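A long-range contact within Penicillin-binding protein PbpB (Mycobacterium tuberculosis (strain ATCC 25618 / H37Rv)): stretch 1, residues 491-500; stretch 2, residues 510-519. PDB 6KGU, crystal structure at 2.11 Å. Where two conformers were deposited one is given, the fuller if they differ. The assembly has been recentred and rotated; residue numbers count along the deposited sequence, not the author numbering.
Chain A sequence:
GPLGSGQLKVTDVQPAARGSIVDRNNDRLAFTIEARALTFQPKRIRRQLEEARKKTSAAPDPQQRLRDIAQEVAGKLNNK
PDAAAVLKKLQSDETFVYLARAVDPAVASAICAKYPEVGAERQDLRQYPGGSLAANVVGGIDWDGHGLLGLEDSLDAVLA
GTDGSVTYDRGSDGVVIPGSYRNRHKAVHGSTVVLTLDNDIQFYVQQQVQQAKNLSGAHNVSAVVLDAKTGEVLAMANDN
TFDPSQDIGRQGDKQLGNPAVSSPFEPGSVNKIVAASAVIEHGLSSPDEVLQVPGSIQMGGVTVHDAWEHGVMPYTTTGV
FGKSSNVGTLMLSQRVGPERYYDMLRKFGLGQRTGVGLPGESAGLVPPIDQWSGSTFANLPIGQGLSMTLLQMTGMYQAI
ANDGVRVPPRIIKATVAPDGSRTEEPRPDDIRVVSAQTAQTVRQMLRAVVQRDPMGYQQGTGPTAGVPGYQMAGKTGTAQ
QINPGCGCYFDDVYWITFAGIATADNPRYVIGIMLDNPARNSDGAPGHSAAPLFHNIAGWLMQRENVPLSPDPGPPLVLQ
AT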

ATOM      1  N   ASP A 491      13.282  12.741 -17.338  1.00 52.79           N
ATOM      2  CA  ASP A 491      12.542  12.485 -18.561  1.00 54.96           C
ATOM      3  C   ASP A 491      12.037  11.053 -18.621  1.00 58.72           C
ATOM      4  O   ASP A 491      10.965  10.798 -19.186  1.00 58.56           O
ATOM      5  CB  ASP A 491      13.445  12.788 -19.766  1.00 68.78           C
ATOM      6  CG  ASP A 491      12.782  12.499 -21.098  1.00 76.10           C
ATOM      7  OD1 ASP A 491      11.851  13.243 -21.477  1.00 90.15           O
ATOM      8  OD2 ASP A 491      13.211  11.546 -21.786  1.00 77.93           O
ATOM      9  N   ASP A 492      12.774  10.117 -18.001  1.00 55.96           N
ATOM     10  CA  ASP A 492      12.528   8.694 -18.200  1.00 53.80           C
ATOM     11  C   ASP A 492      12.787   7.877 -16.935  1.00 49.91           C
ATOM     12  O   ASP A 492      13.227   6.727 -17.026  1.00 46.91           O
ATOM     13  CB  ASP A 492      13.405   8.165 -19.340  1.00 60.91           C
ATOM     14  CG  ASP A 492      14.884   8.443 -19.111  1.00 62.18           C
ATOM     15  OD1 ASP A 492      15.212   9.490 -18.513  1.00 62.71           O
ATOM     16  OD2 ASP A 492      15.719   7.610 -19.525  1.00 67.73           O
ATOM     17  N   VAL A 493      12.535   8.446 -15.759  1.00 45.03           N
ATOM     18  CA  VAL A 493      12.673   7.744 -14.485  1.00 43.56           C
ATOM     19  C   VAL A 493      11.327   7.826 -13.777  1.00 40.23           C
ATOM     20  O   VAL A 493      10.842   8.932 -13.505  1.00 41.16           O
ATOM     21  CB  VAL A 493      13.789   8.354 -13.622  1.00 44.84           C
ATOM     22  CG1 VAL A 493      13.992   7.544 -12.353  1.00 41.78           C
ATOM     23  CG2 VAL A 493      15.079   8.464 -14.426  1.00 48.15           C
ATOM     24  N   TYR A 494      10.725   6.663 -13.471  1.00 37.12           N
ATOM     25  CA  TYR A 494       9.351   6.608 -12.970  1.00 38.63           C
ATOM     26  C   TYR A 494       9.221   5.884 -11.640  1.00 34.07           C
ATOM     27  O   TYR A 494       9.985   4.968 -11.327  1.00 33.56           O
ATOM     28  CB  TYR A 494       8.422   5.902 -13.942  1.00 40.86           C
ATOM     29  CG  TYR A 494       8.568   6.362 -15.356  1.00 48.65           C
ATOM     30  CD1 TYR A 494       8.772   5.452 -16.378  1.00 56.36           C
ATOM     31  CD2 TYR A 494       8.500   7.709 -15.671  1.00 51.96           C
ATOM     32  CE1 TYR A 494       8.910   5.872 -17.683  1.00 61.57           C
ATOM     33  CE2 TYR A 494       8.635   8.138 -16.960  1.00 53.92           C
ATOM     34  CZ  TYR A 494       8.842   7.217 -17.963  1.00 58.87           C
ATOM     35  OH  TYR A 494       8.978   7.655 -19.255  1.00 71.37           O
ATOM     36  N   TRP A 495       8.227   6.311 -10.856  1.00 34.56           N
ATOM     37  CA  TRP A 495       7.604   5.454  -9.859  1.00 37.22           C
ATOM     38  C   TRP A 495       6.399   4.802 -10.513  1.00 29.85           C
ATOM     39  O   TRP A 495       5.490   5.503 -10.969  1.00 29.85           O
ATOM     40  CB  TRP A 495       7.129   6.220  -8.631  1.00 34.61           C
ATOM     41  CG  TRP A 495       8.165   6.544  -7.662  1.00 40.92           C
ATOM     42  CD1 TRP A 495       9.000   5.671  -6.998  1.00 37.95           C
ATOM     43  CD2 TRP A 495       8.491   7.847  -7.201  1.00 41.57           C
ATOM     44  NE1 TRP A 495       9.842   6.367  -6.164  1.00 42.02           N
ATOM     45  CE2 TRP A 495       9.548   7.706  -6.264  1.00 47.39           C
ATOM     46  CE3 TRP A 495       7.997   9.128  -7.490  1.00 38.73           C
ATOM     47  CZ2 TRP A 495      10.115   8.800  -5.616  1.00 44.90           C
ATOM     48  CZ3 TRP A 495       8.560  10.214  -6.839  1.00 49.75           C
ATOM     49  CH2 TRP A 495       9.612  10.043  -5.914  1.00 50.72           C
ATOM     50  N   ILE A 496       6.388   3.472 -10.532  1.00 30.73           N
ATOM     51  CA  ILE A 496       5.264   2.680 -11.019  1.00 26.73           C
ATOM     52  C   ILE A 496       4.476   2.182  -9.813  1.00 30.21           C
ATOM     53  O   ILE A 496       5.056   1.613  -8.883  1.00 28.65           O
ATOM     54  CB  ILE A 496       5.759   1.499 -11.871  1.00 33.21           C
ATOM     55  CG1 ILE A 496       6.657   2.012 -13.004  1.00 35.29           C
ATOM     56  CG2 ILE A 496       4.590   0.614 -12.337  1.00 28.78           C
ATOM     57  CD1 ILE A 496       6.103   3.123 -13.798  1.00 30.70           C
ATOM     58  N   THR A 497       3.159   2.368  -9.843  1.00 29.21           N
ATOM     59  CA  THR A 497       2.270   1.926  -8.778  1.00 25.45           C
ATOM     60  C   THR A 497       1.112   1.136  -9.360  1.00 28.94           C
ATOM     61  O   THR A 497       0.741   1.309 -10.524  1.00 25.58           O
ATOM     62  CB  THR A 497       1.698   3.105  -7.984  1.00 25.84           C
ATOM     63  OG1 THR A 497       1.164   4.081  -8.888  1.00 31.25           O
ATOM     64  CG2 THR A 497       2.791   3.744  -7.121  1.00 30.97           C
ATOM     65  N   PHE A 498       0.567   0.242  -8.542  1.00 30.24           N
ATOM     66  CA  PHE A 498      -0.734  -0.356  -8.795  1.00 28.68           C
ATOM     67  C   PHE A 498      -1.413  -0.521  -7.448  1.00 28.95           C
ATOM     68  O   PHE A 498      -0.772  -0.916  -6.470  1.00 30.77           O
ATOM     69  CB  PHE A 498      -0.661  -1.731  -9.517  1.00 27.41           C
ATOM     70  CG  PHE A 498      -2.008  -2.198 -10.078  1.00 28.38           C
ATOM     71  CD1 PHE A 498      -2.932  -2.850  -9.272  1.00 24.46           C
ATOM     72  CD2 PHE A 498      -2.355  -1.941 -11.398  1.00 28.47           C
ATOM     73  CE1 PHE A 498      -4.163  -3.259  -9.776  1.00 22.50           C
ATOM     74  CE2 PHE A 498      -3.595  -2.333 -11.903  1.00 27.42           C
ATOM     75  CZ  PHE A 498      -4.499  -2.993 -11.087  1.00 20.57           C
ATOM     76  N   ALA A 499      -2.699  -0.202  -7.391  1.00 25.12           N
ATOM     77  CA  ALA A 499      -3.490  -0.486  -6.202  1.00 25.67           C
ATOM     78  C   ALA A 499      -4.788  -1.102  -6.683  1.00 28.25           C
ATOM     79  O   ALA A 499      -5.389  -0.595  -7.631  1.00 28.51           O
ATOM     80  CB  ALA A 499      -3.764   0.771  -5.372  1.00 25.48           C
ATOM     81  N   GLY A 500      -5.200  -2.204  -6.063  1.00 28.98           N
ATOM     82  CA  GLY A 500      -6.419  -2.842  -6.513  1.00 29.07           C
ATOM     83  C   GLY A 500      -7.140  -3.534  -5.379  1.00 26.95           C
ATOM     84  O   GLY A 500      -6.655  -3.613  -4.246  1.00 24.16           O
ATOM     85  N   VAL A 510      -7.003  -5.900  -0.298  1.00 25.80           N
ATOM     86  CA  VAL A 510      -6.569  -4.671  -0.943  1.00 25.98           C
ATOM     87  C   VAL A 510      -5.063  -4.776  -1.113  1.00 27.35           C
ATOM     88  O   VAL A 510      -4.350  -5.092  -0.154  1.00 31.49           O
ATOM     89  CB  VAL A 510      -6.970  -3.435  -0.118  1.00 29.70           C
ATOM     90  CG1 VAL A 510      -6.727  -2.158  -0.904  1.00 25.18           C
ATOM     91  CG2 VAL A 510      -8.432  -3.548   0.321  1.00 27.93           C
ATOM     92  N   ILE A 511      -4.583  -4.550  -2.333  1.00 26.79           N
ATOM     93  CA  ILE A 511      -3.189  -4.780  -2.674  1.00 29.83           C
ATOM     94  C   ILE A 511      -2.602  -3.499  -3.246  1.00 26.79           C
ATOM     95  O   ILE A 511      -3.128  -2.968  -4.227  1.00 30.83           O
ATOM     96  CB  ILE A 511      -3.040  -5.935  -3.677  1.00 21.09           C
ATOM     97  CG1 ILE A 511      -3.591  -7.232  -3.073  1.00 25.01           C
ATOM     98  CG2 ILE A 511      -1.545  -6.071  -4.076  1.00 24.34           C
ATOM     99  CD1 ILE A 511      -3.839  -8.328  -4.078  1.00 28.90           C
ATOM    100  N   GLY A 512      -1.505  -3.022  -2.654  1.00 23.94           N
ATOM    101  CA  GLY A 512      -0.772  -1.872  -3.179  1.00 23.00           C
ATOM    102  C   GLY A 512       0.666  -2.243  -3.490  1.00 26.29           C
ATOM    103  O   GLY A 512       1.316  -2.942  -2.708  1.00 27.78           O
ATOM    104  N   ILE A 513       1.162  -1.764  -4.627  1.00 26.20           N
ATOM    105  CA  ILE A 513       2.483  -2.135  -5.145  1.00 26.75           C
ATOM    106  C   ILE A 513       3.179  -0.868  -5.632  1.00 26.53           C
ATOM    107  O   ILE A 513       2.541   0.012  -6.214  1.00 27.00           O
ATOM    108  CB  ILE A 513       2.377  -3.149  -6.313  1.00 29.83           C
ATOM    109  CG1 ILE A 513       1.776  -4.479  -5.856  1.00 27.48           C
ATOM    110  CG2 ILE A 513       3.754  -3.413  -6.990  1.00 27.03           C
ATOM    111  CD1 ILE A 513       1.166  -5.249  -7.014  1.00 29.06           C
ATOM    112  N   MET A 514       4.492  -0.781  -5.426  1.00 23.36           N
ATOM    113  CA  MET A 514       5.271   0.279  -6.043  0.63 26.36           C
ATOM    114  C   MET A 514       6.599  -0.287  -6.526  1.00 26.91           C
ATOM    115  O   MET A 514       7.216  -1.117  -5.860  1.00 26.12           O
ATOM    116  CB  MET A 514       5.502   1.463  -5.085  0.63 25.57           C
ATOM    117  CG  MET A 514       6.235   2.622  -5.753  0.63 26.03           C
ATOM    118  SD  MET A 514       8.044   2.450  -5.722  0.63 30.49           S
ATOM    119  CE  MET A 514       8.370   3.015  -4.053  0.63 26.36           C
ATOM    120  N   LEU A 515       7.009   0.147  -7.720  1.00 28.53           N
ATOM    121  CA  LEU A 515       8.288  -0.208  -8.335  1.00 29.94           C
ATOM    122  C   LEU A 515       9.085   1.061  -8.583  1.00 29.58           C
ATOM    123  O   LEU A 515       8.578   1.997  -9.206  1.00 25.90           O
ATOM    124  CB  LEU A 515       8.110  -0.919  -9.673  1.00 28.84           C
ATOM    125  CG  LEU A 515       7.637  -2.372  -9.610  1.00 42.32           C
ATOM    126  CD1 LEU A 515       6.181  -2.356  -9.346  1.00 30.48           C
ATOM    127  CD2 LEU A 515       7.922  -3.101 -10.918  1.00 42.98           C
ATOM    128  N   ASP A 516      10.337   1.078  -8.133  1.00 32.06           N
ATOM    129  CA  ASP A 516      11.199   2.243  -8.299  1.00 32.94           C
ATOM    130  C   ASP A 516      11.944   2.095  -9.620  1.00 35.38           C
ATOM    131  O   ASP A 516      12.914   1.339  -9.720  1.00 35.86           O
ATOM    132  CB  ASP A 516      12.158   2.385  -7.122  1.00 37.22           C
ATOM    133  CG  ASP A 516      13.076   3.606  -7.254  1.00 35.82           C
ATOM    134  OD1 ASP A 516      13.095   4.250  -8.328  1.00 34.61           O
ATOM    135  OD2 ASP A 516      13.787   3.924  -6.287  1.00 44.22           O
ATOM    136  N   ASN A 517      11.472   2.819 -10.626  1.00 34.30           N
ATOM    137  CA  ASN A 517      12.097   2.909 -11.941  1.00 34.67           C
ATOM    138  C   ASN A 517      12.434   1.572 -12.609  1.00 34.96           C
ATOM    139  O   ASN A 517      13.600   1.306 -12.917  1.00 32.21           O
ATOM    140  CB  ASN A 517      13.341   3.784 -11.863  1.00 28.88           C
ATOM    141  CG  ASN A 517      13.847   4.169 -13.243  1.00 38.07           C
ATOM    142  OD1 ASN A 517      13.059   4.478 -14.145  1.00 40.44           O
ATOM    143  ND2 ASN A 517      15.148   4.132 -13.420  1.00 36.04           N
ATOM    144  N   PRO A 518      11.441   0.732 -12.886  1.00 33.30           N
ATOM    145  CA  PRO A 518      11.727  -0.517 -13.599  1.00 34.76           C
ATOM    146  C   PRO A 518      12.063  -0.245 -15.059  1.00 38.55           C
ATOM    147  O   PRO A 518      11.575   0.711 -15.669  1.00 33.05           O
ATOM    148  CB  PRO A 518      10.420  -1.310 -13.471  1.00 31.79           C
ATOM    149  CG  PRO A 518       9.357  -0.247 -13.406  1.00 31.30           C
ATOM    150  CD  PRO A 518       9.993   0.932 -12.678  1.00 33.43           C
ATOM    151  N   ALA A 519      12.933  -1.095 -15.608  1.00 36.95           N
ATOM    152  CA  ALA A 519      13.205  -1.077 -17.038  1.00 37.64           C
ATOM    153  C   ALA A 519      12.173  -1.885 -17.820  1.00 36.96           C
ATOM    154  O   ALA A 519      12.017  -1.668 -19.025  1.00 34.65           O
ATOM    155  CB  ALA A 519      14.619  -1.618 -17.312  1.00 34.19           C
TER

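The contact is a pair of neighbouring antiparallel β-strands, joined mainly through their backbones. Their N-to-C directions lie 165° apart, and the strand axes approach to 4.6 Å. Alternate residues of each strand face each other in hydrogen-bonded pairs, and each such pair closes a ring of two bonds.

The first ring joins I496 and L515. L515 N donates to I496 O at 2.7 Å, and I496 N donates to L515 O at 3.0 Å. Both are close to straight, with angles at the hydrogen of 166° and 169°. The next ring joins F498 and I513. Here I513 N reaches F498 O at 2.8 Å, and F498 N reaches I513 O at 3.1 Å. The third joins G500 and I511: G500 N to I511 O is 2.9 Å, and I511 N to G500 O is 3.0 Å. The regular spacing shows that the register is kept without a bulge from I496 to G500.

The pattern changes at N517, where the second strand has ended. N517 has phi/psi of 51/61, a left-handed conformation. Its N still lies 2.7 Å from Y494 O, but the angle of 130° makes this a weak hydrogen bond. The other half of the pair is supplied by a side chain. Y494 N donates to N517 OD1 at 3.3 Å, with an angle of 156°. The amide side chain of N517 thus takes the acceptor role that a backbone carbonyl fills in the other rings. The same oxygen lies close to V493, with N517 OD1 3.3 Å from V493 CA.

Between the rings, CA-H...O contacts add weaker polar support. M514 CA is 3.1 Å from I496 O, and T497 CA is 3.2 Å from I513 O. A499 CA is likewise 3.2 Å from I511 O. Each of these carbonyls also accepts an N-H bond from across the strands.

Side chains pack on both faces of the sheet. W495, T497, A499, M514 and D516 point to one face. There the sulfur of M514 approaches the indole of W495, with M514 SD 3.6 Å from W495 CD1. The approach is oblique: M514 SD is 4.6 Å from the centroid of the five-membered ring of W495 and 66° off its normal. M514 also touches T497, with M514 CG 3.9 Å from T497 CG2. Further along, A499 faces G512, and their CA atoms are only 4.3 Å apart.

I496, F498, I511, I513 and L515 point to the other face. I496 CB and L515 CB are 4.0 Å apart, as expected for directly paired residues. I496 also reaches past the end of the second strand, where its CG1 lies 3.5 Å from P518 CD. The ring of F498 leads away from the second strand and runs beside G500. An ideal CB on G500 would lie 3.0 Å from F498 CE1, so the ring occupies space that a side chain there would need. Together the two stretches bury 673 Å², both sides summed.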